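PDB 1A7J: phosphoribulokinase 1 from Rhodobacter sphaeroides, which catalyses the ATP-dependent phosphorylation of D-ribulose 5-phosphate to D-ribulose 1,5-bisphosphate, a step of the Calvin cycle. Local coordinates for residues V37-D42 against R82-Y87. Numbering follows the deposited sequence.
Sequences VSIEGD and RVFREY
Tyr87 N donates to Val83 O at 2.9 Å, a helical backbone bond joining two residues whose side chains both reach the strand at 37-40. One turn of helix thus sets the spacing of the apolar groups that Val37 and Ile39 meet. These two strand residues point to the helix side, while Ser38 and Glu40 between and after them turn to the other face, the alternation expected of an extended chain. Val37 CG2 lies 3.7 Å from Tyr87 CE1, approaching the phenol ring obliquely. Tyr87 brings that ring back toward the strand with CG anti to its own backbone nitrogen (chi1 -165°).

Ile39 makes the second meeting point. Its chain is fully stretched (chi2 180°), which carries CD1 forward to the helix, where it touches two consecutive residues. Ile39 CD1 is 4.1 Å from Val83 CG1, and the same methyl is also 4.1 Å from Phe84 CE1, where it sits at the ring edge, near the ring plane. The layers meet through these side-chain ends, since the axes of strand 37-40 and helix 82-87 come no closer than 11.8 Å, and their directions run nearly antiparallel, at 172°. The buried interface continues onto neighbouring strands: Phe84 and Tyr87 also rest on Leu128 and Ile7.

Strand 36-40 is an outermost strand of the main sheet, and helix 77-90 lies on the way to its parallel neighbour, 127-132. Beyond the strand comes Asp42 of the catalytic site. The arrangement exemplifies a long beta-alpha-beta crossover in the 2-3-1-4-5 parallel core of a P-loop kinase, a fold similar to that of adenylate kinase.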
ATOM      1  N   VAL A  37       1.577 -13.091  10.069  1.00 27.96           N
ATOM      2  CA  VAL A  37       2.516 -12.044  10.436  1.00 29.26           C
ATOM      3  C   VAL A  37       2.417 -10.890   9.449  1.00 29.17           C
ATOM      4  O   VAL A  37       1.999 -11.077   8.321  1.00 30.08           O
ATOM      5  CB  VAL A  37       3.974 -12.551  10.462  1.00 31.70           C
ATOM      6  CG1 VAL A  37       4.115 -13.698  11.440  1.00 29.28           C
ATOM      7  CG2 VAL A  37       4.411 -12.976   9.081  1.00 30.13           C
ATOM      8  N   SER A  38       2.813  -9.698   9.858  1.00 28.73           N
ATOM      9  CA  SER A  38       2.636  -8.556   8.989  1.00 28.11           C
ATOM     10  C   SER A  38       3.793  -7.575   9.061  1.00 30.74           C
ATOM     11  O   SER A  38       4.653  -7.682   9.934  1.00 36.85           O
ATOM     12  CB  SER A  38       1.317  -7.857   9.323  1.00 25.77           C
ATOM     13  OG  SER A  38       1.371  -7.204  10.579  1.00 23.77           O
ATOM     14  N   ILE A  39       3.917  -6.784   7.998  1.00 27.41           N
ATOM     15  CA  ILE A  39       4.897  -5.722   7.868  1.00 25.99           C
ATOM     16  C   ILE A  39       4.144  -4.436   7.520  1.00 29.80           C
ATOM     17  O   ILE A  39       3.276  -4.445   6.642  1.00 27.11           O
ATOM     18  CB  ILE A  39       5.893  -6.043   6.734  1.00 28.25           C
ATOM     19  CG1 ILE A  39       6.808  -7.209   7.130  1.00 25.91           C
ATOM     20  CG2 ILE A  39       6.733  -4.827   6.401  1.00 28.52           C
ATOM     21  CD1 ILE A  39       7.810  -7.573   6.042  1.00 12.97           C
ATOM     22  N   GLU A  40       4.297  -3.432   8.383  1.00 35.63           N
ATOM     23  CA  GLU A  40       3.928  -2.049   8.090  1.00 40.44           C
ATOM     24  C   GLU A  40       5.015  -1.394   7.232  1.00 41.29           C
ATOM     25  O   GLU A  40       6.160  -1.268   7.668  1.00 44.46           O
ATOM     26  CB  GLU A  40       3.804  -1.257   9.384  1.00 48.88           C
ATOM     27  CG  GLU A  40       2.458  -1.310  10.061  1.00 66.30           C
ATOM     28  CD  GLU A  40       2.247  -0.105  10.955  1.00 78.57           C
ATOM     29  OE1 GLU A  40       2.915  -0.023  12.012  1.00 82.79           O
ATOM     30  OE2 GLU A  40       1.511   0.819  10.537  1.00 89.29           O
ATOM     31  N   GLY A  41       4.620  -0.854   6.082  1.00 33.32           N
ATOM     32  CA  GLY A  41       5.586  -0.363   5.120  1.00 27.19           C
ATOM     33  C   GLY A  41       6.454   0.757   5.646  1.00 26.37           C
ATOM     34  O   GLY A  41       7.533   0.985   5.126  1.00 25.84           O
ATOM     35  N   ASP A  42       6.012   1.431   6.700  1.00 29.77           N
ATOM     36  CA  ASP A  42       6.801   2.510   7.287  1.00 37.33           C
ATOM     37  C   ASP A  42       8.083   1.958   7.875  1.00 36.02           C
ATOM     38  O   ASP A  42       9.124   2.605   7.838  1.00 40.72           O
ATOM     39  CB  ASP A  42       6.015   3.220   8.390  1.00 42.46           C
ATOM     40  CG  ASP A  42       4.731   3.838   7.885  1.00 46.42           C
ATOM     41  OD1 ASP A  42       4.806   4.895   7.222  1.00 42.55           O
ATOM     42  OD2 ASP A  42       3.649   3.270   8.156  1.00 56.42           O
ATOM     43  N   ARG A  82      15.049  -8.912   1.129  1.00 27.20           N
ATOM     44  CA  ARG A  82      15.686 -10.041   1.791  1.00 22.31           C
ATOM     45  C   ARG A  82      14.668 -10.736   2.629  1.00 23.85           C
ATOM     46  O   ARG A  82      14.550 -11.949   2.544  1.00 25.73           O
ATOM     47  CB  ARG A  82      16.830  -9.612   2.653  1.00 15.66           C
ATOM     48  N   VAL A  83      13.828  -9.958   3.311  1.00 21.89           N
ATOM     49  CA  VAL A  83      12.817 -10.525   4.210  1.00 23.25           C
ATOM     50  C   VAL A  83      11.705 -11.270   3.472  1.00 24.85           C
ATOM     51  O   VAL A  83      11.250 -12.322   3.922  1.00 26.30           O
ATOM     52  CB  VAL A  83      12.187  -9.458   5.106  1.00 24.23           C
ATOM     53  CG1 VAL A  83      11.072 -10.058   5.899  1.00 23.81           C
ATOM     54  CG2 VAL A  83      13.215  -8.930   6.070  1.00 25.79           C
ATOM     55  N   PHE A  84      11.294 -10.742   2.326  1.00 26.55           N
ATOM     56  CA  PHE A  84      10.334 -11.429   1.485  1.00 29.40           C
ATOM     57  C   PHE A  84      10.931 -12.734   0.978  1.00 36.98           C
ATOM     58  O   PHE A  84      10.266 -13.766   0.993  1.00 36.11           O
ATOM     59  CB  PHE A  84       9.950 -10.543   0.309  1.00 30.16           C
ATOM     60  CG  PHE A  84       8.808  -9.616   0.592  1.00 27.43           C
ATOM     61  CD1 PHE A  84       8.415  -9.352   1.893  1.00 22.74           C
ATOM     62  CD2 PHE A  84       8.045  -9.109  -0.453  1.00 23.95           C
ATOM     63  CE1 PHE A  84       7.260  -8.618   2.148  1.00 28.77           C
ATOM     64  CE2 PHE A  84       6.904  -8.373  -0.206  1.00 20.69           C
ATOM     65  CZ  PHE A  84       6.502  -8.133   1.094  1.00 21.40           C
ATOM     66  N   ARG A  85      12.207 -12.685   0.585  1.00 45.80           N
ATOM     67  CA  ARG A  85      13.024 -13.868   0.260  1.00 50.98           C
ATOM     68  C   ARG A  85      13.021 -14.907   1.390  1.00 50.50           C
ATOM     69  O   ARG A  85      12.835 -16.099   1.156  1.00 50.26           O
ATOM     70  CB  ARG A  85      14.474 -13.434  -0.005  1.00 54.40           C
ATOM     71  CG  ARG A  85      15.161 -14.089  -1.192  1.00 61.89           C
ATOM     72  CD  ARG A  85      15.916 -13.052  -2.030  1.00 73.55           C
ATOM     73  NE  ARG A  85      17.367 -13.098  -1.846  1.00 84.77           N
ATOM     74  CZ  ARG A  85      18.089 -12.150  -1.248  1.00 88.79           C
ATOM     75  NH1 ARG A  85      17.509 -11.275  -0.436  1.00 88.33           N
ATOM     76  NH2 ARG A  85      19.415 -12.177  -1.327  1.00 92.16           N
ATOM     77  N   GLU A  86      13.213 -14.435   2.618  1.00 49.02           N
ATOM     78  CA  GLU A  86      13.349 -15.297   3.787  1.00 47.69           C
ATOM     79  C   GLU A  86      12.036 -15.919   4.226  1.00 46.19           C
ATOM     80  O   GLU A  86      12.002 -17.073   4.637  1.00 46.47           O
ATOM     81  CB  GLU A  86      13.940 -14.509   4.950  1.00 50.59           C
ATOM     82  CG  GLU A  86      14.880 -15.297   5.803  1.00 46.93           C
ATOM     83  CD  GLU A  86      15.989 -14.443   6.346  1.00 53.40           C
ATOM     84  OE1 GLU A  86      17.017 -14.271   5.631  1.00 53.26           O
ATOM     85  OE2 GLU A  86      15.825 -13.948   7.489  1.00 50.82           O
ATOM     86  N   TYR A  87      10.951 -15.155   4.172  1.00 42.52           N
ATOM     87  CA  TYR A  87       9.649 -15.716   4.489  1.00 38.42           C
ATOM     88  C   TYR A  87       9.329 -16.876   3.566  1.00 32.37           C
ATOM     89  O   TYR A  87       9.031 -17.967   4.024  1.00 31.33           O
ATOM     90  CB  TYR A  87       8.557 -14.676   4.360  1.00 40.68           C
ATOM     91  CG  TYR A  87       7.291 -15.135   5.010  1.00 37.11           C
ATOM     92  CD1 TYR A  87       7.123 -15.011   6.374  1.00 39.25           C
ATOM     93  CD2 TYR A  87       6.322 -15.822   4.289  1.00 36.09           C
ATOM     94  CE1 TYR A  87       6.029 -15.551   7.012  1.00 39.00           C
ATOM     95  CE2 TYR A  87       5.219 -16.372   4.919  1.00 37.29           C
ATOM     96  CZ  TYR A  87       5.080 -16.228   6.281  1.00 40.62           C
ATOM     97  OH  TYR A  87       3.971 -16.718   6.925  1.00 53.08           O
TER